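Long-range contacts in sulfatase (Bacteroides fragilis CAG:558, PDB 6USS), which probably hydrolyses aryl sulfate esters as a calcium-dependent sulfatase of the gut microbiome, held here as an active-site variant: residues 51-56 against 359-364; 72-77 against 369-374; 144-149 against 398-403; 196-201 against 228-233; 202-207 against 222-227. The protein carries 1 engineered substitution. One frame throughout, in Å; residues are numbered along the deposited sequence.

Contact 1. Residues 51-56 against 359-364; sequences LPFWTQ and PMIVRW
Phe-53 and Pro-359 mark the nearest backbone approach, 7.1 Å between their CA atoms, where the irregular loop 51-56 comes up to strand 357-363. No backbone hydrogen bond joins the two segments, and apolar side chains bridge the gap. The side chains of Phe-53 and Pro-359 cross at about a right angle, with Pro-359 CB over one face of the ring, 4.0 Å from its centroid and 27° off its normal, a CH-pi contact. Of the Phe-53 ring atoms, CE2 is nearest to Pro-359 CB (3.6 Å) and CE1 to Met-360 N (3.3 Å). Farther round the rim, Met-360 O lies in the ring plane at the edge, and Ile-361 CG1 is also near that plane, 4.0 Å from Phe-53 CZ. A second contact is tip to tip: Leu-51 CD2 meets Ile-361 CD1 at 3.6 Å. With CG1 anti to the carbonyl carbon (chi1 -49°), Ile-361 meets Phe-53 through CG1 and Leu-51 through CD1. All five touching residues are buried. Phe-53 also meets the ring of Trp-46, while Leu-51 rests on Glu-70 and Ala-73 of helix 67-74. The loop thus packs beside the central sulfatase sheet, in which strand 357-363 runs antiparallel to both 77-83 and 315-321.

Contact 2. Residues 72-77 against 369-374; sequences LAKQGV and KPDTKC
Val-77 and Thr-372 face each other in a parallel beta bridge, their CA atoms 4.6 Å apart and their side chains on the same face of the sheet. From Val-77, CB meets Thr-372 OG1 at 3.5 Å. Of its two methyls, CG2 carries the contact: anti to the backbone N, it lies against Thr-372 OG1 and O and reaches Cys-374 CB at 4.1 Å. Val-77 CA adds a CA-H...O contact to Thr-372 O at 3.2 Å. Thr-372 OG1, set between its own backbone N and carbonyl carbon (chi1 61°), donates to Lys-369 O at 2.8 Å. That bond ties the threonine hydroxyl back to the loop leading into its strand.

The bridge begins the parallel pairing of strand 77-83 with strand 372-374, within the large mixed sheet of the sulfatase fold. Strand 77-83 also pairs antiparallel with 357-363, through a backbone bond between Val-77 and Val-362.

Thr-372 N donates almost straight to the carbonyl of Gly-76, the residue before Val-77, with Gly-76 O 3.1 Å away at an N-H...O angle of 171° and the donor in the carbonyl plane. Asp-371 N makes a long, weak bond to Ala-73 O of helix 67-74. Pro-370 CB rests against the carbonyl oxygens of Lys-74 and Gln-75. The side chains of Lys-74 and Asp-371 run side by side in the same direction, and the Gln-75 side chain turns to Arg-363, whose NH1 bonds its OE1. A water lies 2.8 Å from both Ala-73 O and Thr-372 O.

Contact 3. Residues 144-149 against 398-403; sequences FQATSL and TVQPID
Gln-400 meets Thr-147 through its terminal amide, which grips the threonine backbone at two points. Thr-147 N donates to Gln-400 OE1 at 2.9 Å in a nearly straight bond (174°), and this N lies well above the plane of the side-chain carbonyl. Gln-400 NE2 in turn donates to Thr-147 O at 3.2 Å. A third bond reverses the roles of side chain and backbone: Val-399 N donates a hydrogen bond to Thr-147 OG1 at 3.0 Å. The glutamine chain bends at chi2 (-71°), and its amide carbon CD rests on Ala-146 CB, 3.5 Å away. At the root of the same side chain, Gln-400 CB touches Phe-144 CZ at 3.7 Å, the ring standing almost perpendicular to the amide. Val-399 CG2 packs against Ala-146 CA, and Thr-398 CG2 against Thr-147 CB.

In the next shell, Gln-400 NE2 also bonds Thr-97 O of helix 88-97, and Thr-147 O accepts from Tyr-384 OH of helix 383-390. Each end of the NE2 bond therefore has a second partner. Ser-148 occupies the N-cap position of helix 149-155. At this junction between strand 143-145 and a helix of the sulfatase fold, a glutamine amide bonds both N and O of one residue, much as a neighbouring strand could.

Contact 4. Residues 196-201 against 228-233; sequences ASYLGE and DTFVSE
Tyr-198 and Phe-230 form the main bump and hollow between two segments whose touching parts, 198-201 and 228-232, run in nearly opposite directions, 162° apart end to end. The phenyl ring is the floor: Tyr-198 CB sits over one face, offset toward the rim, 3.7 Å from the Phe-230 centroid and 26° off its normal. This CH-pi contact seats the CB bump on the ring. The aromatic planes are near parallel, at 22°, but slid so far that the rings barely overlap, with centroids 5.1 Å apart. Besides CB over the face, the closest ring atoms are Tyr-198 CD2 and Phe-230 CE2, 3.3 Å apart.

Val-231 supplies a second bump. Its CG1, set between its own backbone N and carbonyl carbon, presses on Tyr-198 CD2 at 3.5 Å, so that this one ring carbon touches both phenylalanine and valine. Leu-199 first points away, yet its CD2 returns to Phe-230 CE1 at 3.9 Å. Toward the outer end, Glu-201 bends at chi2 and brings OE2 to 3.3 Å from Asp-228 CB. The two carboxylates are turned nearly perpendicular to each other and do not touch; Asp-228 OD2 forms a salt bridge with Lys-270.

Two weak backbone bonds cross the gap, Val-231 N to Tyr-198 O and Gly-200 N to Thr-229 O. An ST turn, Ser-197 OG accepting from Leu-199 N, shapes the loop. Tyr-198 OH bonds His-263 O, and Leu-291 of helix 283-308 touches both aromatic rings. Phe-230 holds the N-cap position of helix 231-247, and the loop after strand 185-187 packs against that start.

Contact 5. Residues 202-207 against 222-227; sequences NNYGNR and DKYWGT
Asn-203 lies over the indole of Trp-225, which projects from the type II beta turn Tyr-224 to Thr-227 in the long connection between strand 185-187 and helix 231-247. Stacking dominates. Asn-203 CB stands 3.9 Å from the centroid of the five-membered ring, only 10° off its normal, a CH-pi contact, and the asparagine amide is stacked at 27° to the indole plane. Asp-222 CA lies over the opposite face, so the indole lies between Asn-203 across the contact and Asp-222 of its own segment. Farther out on the indole, Asn-206 CB meets CZ2 of Trp-225 at 3.3 Å.

Apolar contact continues at Tyr-204. Its CE2 lies 4.0 Å from Tyr-224 CB, which sits at the edge of the Tyr-204 ring, and its CD2 approaches Trp-225 CD1. The hydroxyl of this tyrosine goes on to Thr-229 O, and that of Tyr-224 to Glu-238 of helix 231-247.

Hydrogen bonds stiffen each side. In the turn, Tyr-224 O accepts from both N and OG1 of Thr-227, which reach it from the same face of its plane. Gly-226, with positive phi, occupies the third position. In 202-207, two asparagine side-chain amides each donate a hydrogen bond to the other's backbone carbonyl: Asn-203 ND2 to Asn-206 O at 3.2 Å, and Asn-206 ND2, which also bonds Val-218 O, to Asn-203 O at 2.9 Å, nearly along the C=O axis.

How the contacts relate
The five contacts fall into two touching pairs and a separate third contact. Contacts 1 and 2, centres 8 Å apart, share the large sheet: Ile-361 CG2 lies 3.4 Å from Val-77 O, and Leu-51 CD2 packs on Ala-73 CB. Contacts 4 and 5 are equally near, joined by Gly-200 O to Gly-226 N at 2.7 Å, with contact 5 nested inside the loop that contact 4 closes. Contact 3 stands about 29 Å from contact 1, centre to centre. Calcium is bound by Asp-42, Asp-43, Asp-322, Asn-323 and the engineered Cys-88; the ion lies about 11 Å from the side chain of Pro-359 in contact 1 and about 10 Å from that of Tyr-198 in contact 4.

Contact 1. Residues 51-56 against 359-364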
# COMPACT_ATOMS: atom_id res chain seq x y z
N LEU A 51 17.38 18.69 26.05
CA LEU A 51 18.64 17.95 25.94
C LEU A 51 19.71 18.82 25.27
O LEU A 51 19.52 19.21 24.11
CB LEU A 51 18.46 16.66 25.15
CG LEU A 51 19.70 15.78 24.88
CD1 LEU A 51 20.32 15.24 26.18
CD2 LEU A 51 19.38 14.63 23.91
N PRO A 52 20.83 19.14 25.95
CA PRO A 52 21.83 20.05 25.36
C PRO A 52 22.71 19.34 24.34
O PRO A 52 23.50 18.46 24.69
CB PRO A 52 22.64 20.52 26.58
CG PRO A 52 21.84 20.07 27.80
CD PRO A 52 21.16 18.82 27.35
N PHE A 53 22.58 19.74 23.06
CA PHE A 53 23.42 19.24 21.97
C PHE A 53 24.73 20.01 21.80
O PHE A 53 25.66 19.50 21.15
CB PHE A 53 22.65 19.27 20.64
CG PHE A 53 21.81 18.06 20.42
CD1 PHE A 53 22.26 17.03 19.60
CD2 PHE A 53 20.59 17.92 21.06
CE1 PHE A 53 21.50 15.90 19.41
CE2 PHE A 53 19.82 16.78 20.88
CZ PHE A 53 20.27 15.77 20.05
N TRP A 54 24.81 21.24 22.31
CA TRP A 54 26.02 22.03 22.38
C TRP A 54 26.90 21.53 23.53
O TRP A 54 26.48 20.69 24.33
CB TRP A 54 25.65 23.51 22.59
CG TRP A 54 26.71 24.45 22.25
CD1 TRP A 54 27.81 24.22 21.47
CD2 TRP A 54 26.79 25.82 22.65
NE1 TRP A 54 28.57 25.35 21.38
CE2 TRP A 54 27.97 26.35 22.10
CE3 TRP A 54 25.99 26.64 23.44
CZ2 TRP A 54 28.36 27.67 22.30
CZ3 TRP A 54 26.38 27.97 23.63
CH2 TRP A 54 27.55 28.46 23.06
N THR A 55 28.12 22.06 23.63
CA THR A 55 28.98 21.71 24.76
C THR A 55 28.64 22.48 26.03
O THR A 55 29.25 22.21 27.08
CB THR A 55 30.46 21.96 24.43
OG1 THR A 55 30.65 23.34 24.11
CG2 THR A 55 30.91 21.10 23.26
N GLN A 56 27.71 23.44 25.98
CA GLN A 56 27.18 24.05 27.19
C GLN A 56 25.67 24.21 27.08
O GLN A 56 25.15 24.50 25.99
CB GLN A 56 27.86 25.40 27.49
CG GLN A 56 27.73 26.48 26.42
CD GLN A 56 29.00 27.35 26.26
OE1 GLN A 56 30.09 26.84 25.94
NE2 GLN A 56 28.86 28.67 26.46
N PRO A 359 18.77 18.00 15.75
CA PRO A 359 18.97 17.09 16.89
C PRO A 359 18.76 15.64 16.47
O PRO A 359 17.75 15.31 15.85
CB PRO A 359 17.90 17.53 17.89
CG PRO A 359 16.82 18.13 17.01
CD PRO A 359 17.56 18.82 15.90
N MET A 360 19.71 14.77 16.83
CA MET A 360 19.65 13.39 16.36
C MET A 360 20.13 12.45 17.46
O MET A 360 21.15 12.70 18.11
CB MET A 360 20.47 13.20 15.09
CG MET A 360 20.43 11.80 14.52
SD MET A 360 21.56 11.66 13.12
CE MET A 360 21.67 9.88 12.98
N ILE A 361 19.38 11.37 17.65
CA ILE A 361 19.64 10.40 18.71
C ILE A 361 19.41 9.01 18.15
O ILE A 361 18.47 8.79 17.37
CB ILE A 361 18.75 10.63 19.95
CG1 ILE A 361 18.76 12.10 20.38
CG2 ILE A 361 19.18 9.75 21.08
CD1 ILE A 361 17.86 12.38 21.59
N VAL A 362 20.25 8.06 18.54
CA VAL A 362 20.03 6.68 18.14
C VAL A 362 20.16 5.79 19.37
O VAL A 362 21.20 5.81 20.06
CB VAL A 362 20.99 6.23 17.03
CG1 VAL A 362 20.91 4.72 16.86
CG2 VAL A 362 20.67 6.95 15.73
N ARG A 363 19.12 5.02 19.65
CA ARG A 363 19.17 3.92 20.59
C ARG A 363 19.20 2.65 19.77
O ARG A 363 18.49 2.54 18.77
CB ARG A 363 17.97 3.92 21.55
CG ARG A 363 18.06 2.87 22.67
CD ARG A 363 16.95 3.02 23.71
NE ARG A 363 15.65 2.55 23.24
CZ ARG A 363 14.49 2.78 23.86
NH1 ARG A 363 14.45 3.47 24.99
NH2 ARG A 363 13.35 2.30 23.35
N TRP A 364 20.04 1.72 20.17
CA TRP A 364 20.24 0.45 19.49
C TRP A 364 20.82 -0.49 20.55
O TRP A 364 22.05 -0.66 20.63
CB TRP A 364 21.16 0.62 18.29
CG TRP A 364 21.30 -0.58 17.39
CD1 TRP A 364 20.74 -1.81 17.58
CD2 TRP A 364 22.04 -0.65 16.17
NE1 TRP A 364 21.08 -2.65 16.54
CE2 TRP A 364 21.88 -1.96 15.66
CE3 TRP A 364 22.81 0.26 15.45
CZ2 TRP A 364 22.48 -2.38 14.48
CZ3 TRP A 364 23.39 -0.15 14.26
CH2 TRP A 364 23.22 -1.47 13.79

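Contact 2. Residues 72-77 against 369-374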
# COMPACT_ATOMS: atom_id res chain seq x y z
N LEU A 72 15.97 8.83 26.20
CA LEU A 72 16.47 8.12 25.03
C LEU A 72 17.98 8.31 24.85
O LEU A 72 18.70 7.36 24.52
CB LEU A 72 15.70 8.57 23.78
CG LEU A 72 15.95 7.84 22.45
CD1 LEU A 72 15.48 6.40 22.52
CD2 LEU A 72 15.29 8.55 21.27
N ALA A 73 18.47 9.53 25.10
CA ALA A 73 19.89 9.79 24.91
C ALA A 73 20.73 9.07 25.96
O ALA A 73 21.81 8.55 25.63
CB ALA A 73 20.16 11.30 24.94
N LYS A 74 20.26 9.03 27.21
CA LYS A 74 20.98 8.27 28.25
C LYS A 74 21.11 6.80 27.90
O LYS A 74 22.01 6.14 28.42
CB LYS A 74 20.31 8.42 29.62
CG LYS A 74 20.65 9.73 30.36
CD LYS A 74 19.82 9.90 31.66
CE LYS A 74 19.19 11.31 31.76
NZ LYS A 74 17.71 11.30 31.43
N GLN A 75 20.24 6.26 27.04
CA GLN A 75 20.33 4.89 26.58
C GLN A 75 20.98 4.75 25.20
O GLN A 75 21.17 3.61 24.74
CB GLN A 75 18.95 4.25 26.56
CG GLN A 75 18.25 4.33 27.90
CD GLN A 75 16.73 4.21 27.77
OE1 GLN A 75 16.10 4.85 26.92
NE2 GLN A 75 16.13 3.40 28.64
N GLY A 76 21.32 5.85 24.54
CA GLY A 76 21.90 5.78 23.21
C GLY A 76 23.01 6.78 22.93
O GLY A 76 23.74 7.19 23.84
N VAL A 77 23.15 7.16 21.66
CA VAL A 77 24.17 8.11 21.23
C VAL A 77 23.46 9.34 20.68
O VAL A 77 22.41 9.22 20.03
CB VAL A 77 25.12 7.50 20.17
CG1 VAL A 77 24.36 7.09 18.91
CG2 VAL A 77 26.28 8.47 19.82
N LYS A 369 26.68 2.15 22.43
CA LYS A 369 27.00 2.26 23.84
C LYS A 369 26.23 3.43 24.44
O LYS A 369 26.24 4.53 23.88
CB LYS A 369 28.50 2.40 24.02
CG LYS A 369 29.26 1.08 23.67
CD LYS A 369 28.45 -0.21 24.07
CE LYS A 369 28.56 -1.37 23.05
NZ LYS A 369 27.67 -2.54 23.38
N PRO A 370 25.53 3.23 25.56
CA PRO A 370 24.59 4.24 26.05
C PRO A 370 25.30 5.49 26.57
O PRO A 370 26.48 5.48 26.92
CB PRO A 370 23.82 3.53 27.18
CG PRO A 370 24.66 2.38 27.56
CD PRO A 370 25.49 1.99 26.35
N ASP A 371 24.54 6.59 26.56
CA ASP A 371 24.97 7.88 27.11
C ASP A 371 26.24 8.40 26.45
O ASP A 371 27.16 8.88 27.12
CB ASP A 371 25.16 7.80 28.62
CG ASP A 371 25.10 9.17 29.29
OD1 ASP A 371 24.38 10.06 28.76
OD2 ASP A 371 25.77 9.38 30.33
N THR A 372 26.30 8.32 25.12
CA THR A 372 27.49 8.75 24.40
C THR A 372 27.13 9.81 23.37
O THR A 372 25.95 10.04 23.06
CB THR A 372 28.22 7.56 23.75
OG1 THR A 372 27.36 6.90 22.81
CG2 THR A 372 28.61 6.55 24.81
N LYS A 373 28.17 10.47 22.85
CA LYS A 373 28.03 11.53 21.85
C LYS A 373 28.99 11.28 20.70
O LYS A 373 30.06 10.70 20.88
CB LYS A 373 28.30 12.92 22.45
CG LYS A 373 27.25 13.42 23.41
CD LYS A 373 27.72 14.68 24.13
CE LYS A 373 26.88 14.99 25.37
NZ LYS A 373 26.37 16.40 25.39
N CYS A 374 28.59 11.72 19.50
CA CYS A 374 29.42 11.56 18.32
C CYS A 374 29.47 12.88 17.58
O CYS A 374 28.45 13.39 17.11
CB CYS A 374 28.89 10.47 17.39
SG CYS A 374 30.01 10.26 15.96
O HOH W 1 23.66 10.37 24.57

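Contact 3. Residues 144-149 against 398-403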
# COMPACT_ATOMS: atom_id res chain seq x y z
N PHE A 144 11.66 13.31 -9.60
CA PHE A 144 12.84 12.46 -9.58
C PHE A 144 12.38 11.03 -9.31
O PHE A 144 11.78 10.76 -8.25
CB PHE A 144 13.84 12.92 -8.53
CG PHE A 144 15.12 12.13 -8.53
CD1 PHE A 144 16.12 12.43 -9.44
CD2 PHE A 144 15.31 11.09 -7.64
CE1 PHE A 144 17.30 11.69 -9.46
CE2 PHE A 144 16.49 10.35 -7.65
CZ PHE A 144 17.49 10.66 -8.56
N GLN A 145 12.61 10.13 -10.27
CA GLN A 145 12.26 8.73 -10.10
C GLN A 145 13.31 8.06 -9.21
O GLN A 145 14.51 8.26 -9.41
CB GLN A 145 12.18 8.00 -11.44
CG GLN A 145 11.95 6.48 -11.28
CD GLN A 145 11.88 5.72 -12.61
OE1 GLN A 145 12.11 6.29 -13.68
NE2 GLN A 145 11.55 4.43 -12.54
N ALA A 146 12.85 7.28 -8.24
CA ALA A 146 13.80 6.66 -7.33
C ALA A 146 13.17 5.44 -6.67
O ALA A 146 11.95 5.36 -6.50
CB ALA A 146 14.30 7.64 -6.26
N THR A 147 14.03 4.49 -6.32
CA THR A 147 13.64 3.31 -5.56
C THR A 147 13.53 3.68 -4.09
O THR A 147 14.52 4.10 -3.47
CB THR A 147 14.66 2.20 -5.78
OG1 THR A 147 14.67 1.86 -7.18
CG2 THR A 147 14.30 0.98 -4.97
N SER A 148 12.32 3.55 -3.53
CA SER A 148 12.01 4.05 -2.20
C SER A 148 12.63 3.20 -1.11
O SER A 148 12.69 1.97 -1.21
CB SER A 148 10.50 4.11 -1.98
OG SER A 148 10.23 4.64 -0.69
N LEU A 149 13.07 3.88 -0.04
CA LEU A 149 13.61 3.18 1.12
C LEU A 149 12.59 2.20 1.71
O LEU A 149 12.96 1.10 2.14
CB LEU A 149 14.06 4.20 2.16
CG LEU A 149 14.41 3.74 3.57
CD1 LEU A 149 15.60 2.80 3.63
CD2 LEU A 149 14.67 4.95 4.43
N THR A 398 18.98 -0.21 -6.95
CA THR A 398 18.16 1.00 -6.99
C THR A 398 18.21 1.57 -8.40
O THR A 398 19.22 1.43 -9.10
CB THR A 398 18.69 2.03 -5.98
OG1 THR A 398 20.11 2.14 -6.13
CG2 THR A 398 18.40 1.60 -4.55
N VAL A 399 17.13 2.23 -8.83
CA VAL A 399 17.18 2.90 -10.14
C VAL A 399 18.09 4.12 -10.10
O VAL A 399 18.69 4.47 -11.11
CB VAL A 399 15.77 3.29 -10.64
CG1 VAL A 399 14.89 2.05 -10.85
CG2 VAL A 399 15.10 4.31 -9.71
N GLN A 400 18.20 4.77 -8.95
CA GLN A 400 18.96 6.01 -8.81
C GLN A 400 20.25 5.75 -8.05
O GLN A 400 20.31 4.84 -7.22
CB GLN A 400 18.15 7.08 -8.06
CG GLN A 400 18.11 6.90 -6.54
CD GLN A 400 17.26 5.69 -6.08
OE1 GLN A 400 16.81 4.88 -6.90
NE2 GLN A 400 17.03 5.60 -4.78
N PRO A 401 21.30 6.55 -8.28
CA PRO A 401 22.51 6.44 -7.46
C PRO A 401 22.21 6.79 -6.01
O PRO A 401 21.32 7.59 -5.72
CB PRO A 401 23.47 7.47 -8.08
CG PRO A 401 22.86 7.87 -9.37
CD PRO A 401 21.38 7.68 -9.22
N ILE A 402 22.98 6.20 -5.10
CA ILE A 402 22.81 6.45 -3.67
C ILE A 402 23.96 7.33 -3.20
O ILE A 402 25.10 6.88 -3.10
CB ILE A 402 22.75 5.15 -2.86
CG1 ILE A 402 21.66 4.25 -3.43
CG2 ILE A 402 22.47 5.45 -1.40
CD1 ILE A 402 20.29 4.80 -3.21
N ASP A 403 23.65 8.59 -2.89
CA ASP A 403 24.65 9.53 -2.39
C ASP A 403 24.90 9.39 -0.89
O ASP A 403 26.01 9.69 -0.43
CB ASP A 403 24.21 10.95 -2.74
CG ASP A 403 24.00 11.14 -4.25
OD1 ASP A 403 24.95 10.86 -5.02
OD2 ASP A 403 22.91 11.53 -4.68

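Contact 4. Residues 196-201 against 228-233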
# COMPACT_ATOMS: atom_id res chain seq x y z
N ALA A 196 -3.53 22.40 8.77
CA ALA A 196 -4.44 23.52 8.96
C ALA A 196 -4.60 23.86 10.44
O ALA A 196 -4.62 25.04 10.81
CB ALA A 196 -5.79 23.21 8.33
N SER A 197 -4.71 22.86 11.31
CA SER A 197 -4.88 23.09 12.74
C SER A 197 -4.45 21.86 13.53
O SER A 197 -4.68 20.73 13.09
CB SER A 197 -6.33 23.43 13.09
OG SER A 197 -6.51 23.41 14.50
N TYR A 198 -3.87 22.09 14.70
CA TYR A 198 -3.57 21.00 15.62
C TYR A 198 -4.80 20.53 16.40
O TYR A 198 -4.73 19.48 17.07
CB TYR A 198 -2.49 21.43 16.63
CG TYR A 198 -1.08 21.55 16.12
CD1 TYR A 198 -0.68 22.65 15.35
CD2 TYR A 198 -0.11 20.59 16.45
CE1 TYR A 198 0.65 22.77 14.90
CE2 TYR A 198 1.20 20.70 16.01
CZ TYR A 198 1.58 21.79 15.23
OH TYR A 198 2.90 21.91 14.79
N LEU A 199 -5.90 21.27 16.35
CA LEU A 199 -7.02 21.09 17.27
C LEU A 199 -8.06 20.15 16.69
O LEU A 199 -8.60 20.40 15.60
CB LEU A 199 -7.66 22.45 17.60
CG LEU A 199 -6.70 23.44 18.26
CD1 LEU A 199 -7.38 24.76 18.52
CD2 LEU A 199 -6.17 22.87 19.56
N GLY A 200 -8.36 19.07 17.43
CA GLY A 200 -9.48 18.22 17.08
C GLY A 200 -10.80 18.96 17.08
O GLY A 200 -11.72 18.62 16.33
N GLU A 201 -10.91 20.00 17.92
CA GLU A 201 -12.07 20.86 17.86
C GLU A 201 -12.22 21.49 16.48
O GLU A 201 -13.35 21.78 16.05
CB GLU A 201 -11.99 21.94 18.94
CG GLU A 201 -11.86 21.39 20.36
CD GLU A 201 -10.40 21.25 20.83
OE1 GLU A 201 -9.50 21.07 19.96
OE2 GLU A 201 -10.16 21.33 22.06
N ASP A 228 -11.17 17.10 22.04
CA ASP A 228 -10.00 17.90 22.38
C ASP A 228 -8.70 17.12 22.23
O ASP A 228 -7.73 17.39 22.96
CB ASP A 228 -10.13 18.48 23.80
CG ASP A 228 -10.07 17.42 24.90
OD1 ASP A 228 -10.13 16.20 24.59
OD2 ASP A 228 -9.95 17.81 26.08
N THR A 229 -8.64 16.16 21.30
CA THR A 229 -7.39 15.44 21.03
C THR A 229 -6.50 16.31 20.13
O THR A 229 -6.81 16.53 18.96
CB THR A 229 -7.67 14.08 20.38
OG1 THR A 229 -8.59 13.33 21.19
CG2 THR A 229 -6.38 13.28 20.24
N PHE A 230 -5.41 16.84 20.71
CA PHE A 230 -4.34 17.48 19.96
C PHE A 230 -3.75 16.50 18.93
O PHE A 230 -3.64 15.30 19.20
CB PHE A 230 -3.25 17.95 20.93
CG PHE A 230 -2.55 19.22 20.51
CD1 PHE A 230 -3.21 20.44 20.53
CD2 PHE A 230 -1.23 19.19 20.09
CE1 PHE A 230 -2.57 21.60 20.15
CE2 PHE A 230 -0.59 20.35 19.70
CZ PHE A 230 -1.27 21.56 19.73
N VAL A 231 -3.36 17.01 17.76
CA VAL A 231 -3.08 16.12 16.62
C VAL A 231 -1.89 15.21 16.91
O VAL A 231 -1.88 14.04 16.51
CB VAL A 231 -2.89 16.91 15.31
CG1 VAL A 231 -1.58 17.65 15.28
CG2 VAL A 231 -2.97 15.95 14.13
N SER A 232 -0.87 15.73 17.61
CA SER A 232 0.27 14.89 18.02
C SER A 232 -0.17 13.75 18.91
O SER A 232 0.47 12.69 18.90
CB SER A 232 1.32 15.74 18.76
OG SER A 232 1.50 16.99 18.10
N GLU A 233 -1.22 13.96 19.71
CA GLU A 233 -1.78 12.88 20.52
C GLU A 233 -2.51 11.88 19.64
O GLU A 233 -2.31 10.66 19.76
CB GLU A 233 -2.72 13.45 21.59
CG GLU A 233 -3.30 12.44 22.59
CD GLU A 233 -2.22 11.65 23.35
OE1 GLU A 233 -1.13 12.19 23.63
OE2 GLU A 233 -2.47 10.46 23.68

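Contact 5. Residues 202-207 against 222-227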
# COMPACT_ATOMS: atom_id res chain seq x y z
N ASN A 202 -11.12 21.71 15.77
CA ASN A 202 -11.19 22.27 14.43
C ASN A 202 -11.11 21.21 13.34
O ASN A 202 -10.88 21.54 12.17
CB ASN A 202 -10.08 23.31 14.22
CG ASN A 202 -10.27 24.54 15.09
OD1 ASN A 202 -11.37 24.84 15.54
ND2 ASN A 202 -9.18 25.26 15.33
N ASN A 203 -11.30 19.94 13.70
CA ASN A 203 -11.23 18.82 12.75
C ASN A 203 -9.89 18.78 12.02
O ASN A 203 -9.82 18.25 10.90
CB ASN A 203 -12.36 18.87 11.71
CG ASN A 203 -13.74 18.98 12.34
OD1 ASN A 203 -13.97 18.53 13.46
ND2 ASN A 203 -14.67 19.57 11.60
N TYR A 204 -8.85 19.34 12.63
CA TYR A 204 -7.53 19.48 11.99
C TYR A 204 -7.62 20.17 10.63
O TYR A 204 -6.79 19.94 9.75
CB TYR A 204 -6.82 18.13 11.87
CG TYR A 204 -6.92 17.34 13.14
CD1 TYR A 204 -6.34 17.82 14.31
CD2 TYR A 204 -7.61 16.13 13.20
CE1 TYR A 204 -6.44 17.11 15.51
CE2 TYR A 204 -7.71 15.41 14.40
CZ TYR A 204 -7.13 15.92 15.55
OH TYR A 204 -7.23 15.23 16.74
N GLY A 205 -8.65 21.01 10.44
CA GLY A 205 -8.83 21.72 9.19
C GLY A 205 -9.92 21.19 8.28
O GLY A 205 -10.30 21.89 7.34
N ASN A 206 -10.44 19.99 8.51
CA ASN A 206 -11.40 19.43 7.58
C ASN A 206 -12.75 20.13 7.70
O ASN A 206 -13.28 20.29 8.80
CB ASN A 206 -11.56 17.93 7.82
CG ASN A 206 -10.33 17.14 7.43
OD1 ASN A 206 -10.17 16.75 6.28
ND2 ASN A 206 -9.46 16.90 8.41
N ARG A 207 -13.30 20.54 6.56
CA ARG A 207 -14.64 21.11 6.54
C ARG A 207 -15.68 19.99 6.57
O ARG A 207 -15.43 18.87 6.13
CB ARG A 207 -14.85 21.97 5.30
CG ARG A 207 -13.91 23.16 5.21
CD ARG A 207 -14.54 24.32 4.46
NE ARG A 207 -14.96 25.39 5.37
CZ ARG A 207 -16.22 25.76 5.57
NH1 ARG A 207 -17.21 25.16 4.90
NH2 ARG A 207 -16.50 26.73 6.42
N ASP A 222 -10.57 10.99 11.38
CA ASP A 222 -11.95 11.46 11.42
C ASP A 222 -12.59 11.19 12.79
O ASP A 222 -13.37 12.01 13.28
CB ASP A 222 -12.76 10.81 10.29
CG ASP A 222 -12.32 11.27 8.87
OD1 ASP A 222 -11.15 11.68 8.65
OD2 ASP A 222 -13.16 11.21 7.95
N LYS A 223 -12.25 10.06 13.43
CA LYS A 223 -12.87 9.76 14.71
C LYS A 223 -12.42 10.68 15.84
O LYS A 223 -13.01 10.63 16.93
CB LYS A 223 -12.62 8.29 15.11
CG LYS A 223 -11.16 7.96 15.47
CD LYS A 223 -11.04 6.58 16.14
CE LYS A 223 -9.78 5.80 15.68
NZ LYS A 223 -9.87 5.05 14.36
N TYR A 224 -11.40 11.51 15.64
CA TYR A 224 -11.00 12.47 16.67
C TYR A 224 -11.63 13.84 16.47
O TYR A 224 -11.41 14.73 17.29
CB TYR A 224 -9.47 12.60 16.71
CG TYR A 224 -8.76 11.30 17.00
CD1 TYR A 224 -8.57 10.87 18.30
CD2 TYR A 224 -8.29 10.50 15.97
CE1 TYR A 224 -7.92 9.67 18.58
CE2 TYR A 224 -7.64 9.30 16.23
CZ TYR A 224 -7.47 8.89 17.54
OH TYR A 224 -6.84 7.69 17.84
N TRP A 225 -12.41 14.02 15.40
CA TRP A 225 -12.98 15.32 15.09
C TRP A 225 -13.91 15.76 16.21
O TRP A 225 -14.65 14.96 16.79
CB TRP A 225 -13.76 15.29 13.78
CG TRP A 225 -12.93 15.15 12.55
CD1 TRP A 225 -11.58 14.97 12.49
CD2 TRP A 225 -13.39 15.15 11.20
NE1 TRP A 225 -11.17 14.86 11.18
CE2 TRP A 225 -12.27 14.97 10.37
CE3 TRP A 225 -14.65 15.29 10.60
CZ2 TRP A 225 -12.37 14.92 8.98
CZ3 TRP A 225 -14.75 15.25 9.24
CH2 TRP A 225 -13.61 15.07 8.44
N GLY A 226 -13.88 17.05 16.53
CA GLY A 226 -14.75 17.56 17.55
C GLY A 226 -14.45 17.07 18.95
O GLY A 226 -15.28 17.26 19.85
N THR A 227 -13.31 16.43 19.17
CA THR A 227 -12.81 16.16 20.51
C THR A 227 -11.68 17.14 20.81
O THR A 227 -11.26 17.93 19.95
CB THR A 227 -12.33 14.72 20.63
OG1 THR A 227 -11.04 14.56 20.01
CG2 THR A 227 -13.30 13.78 19.95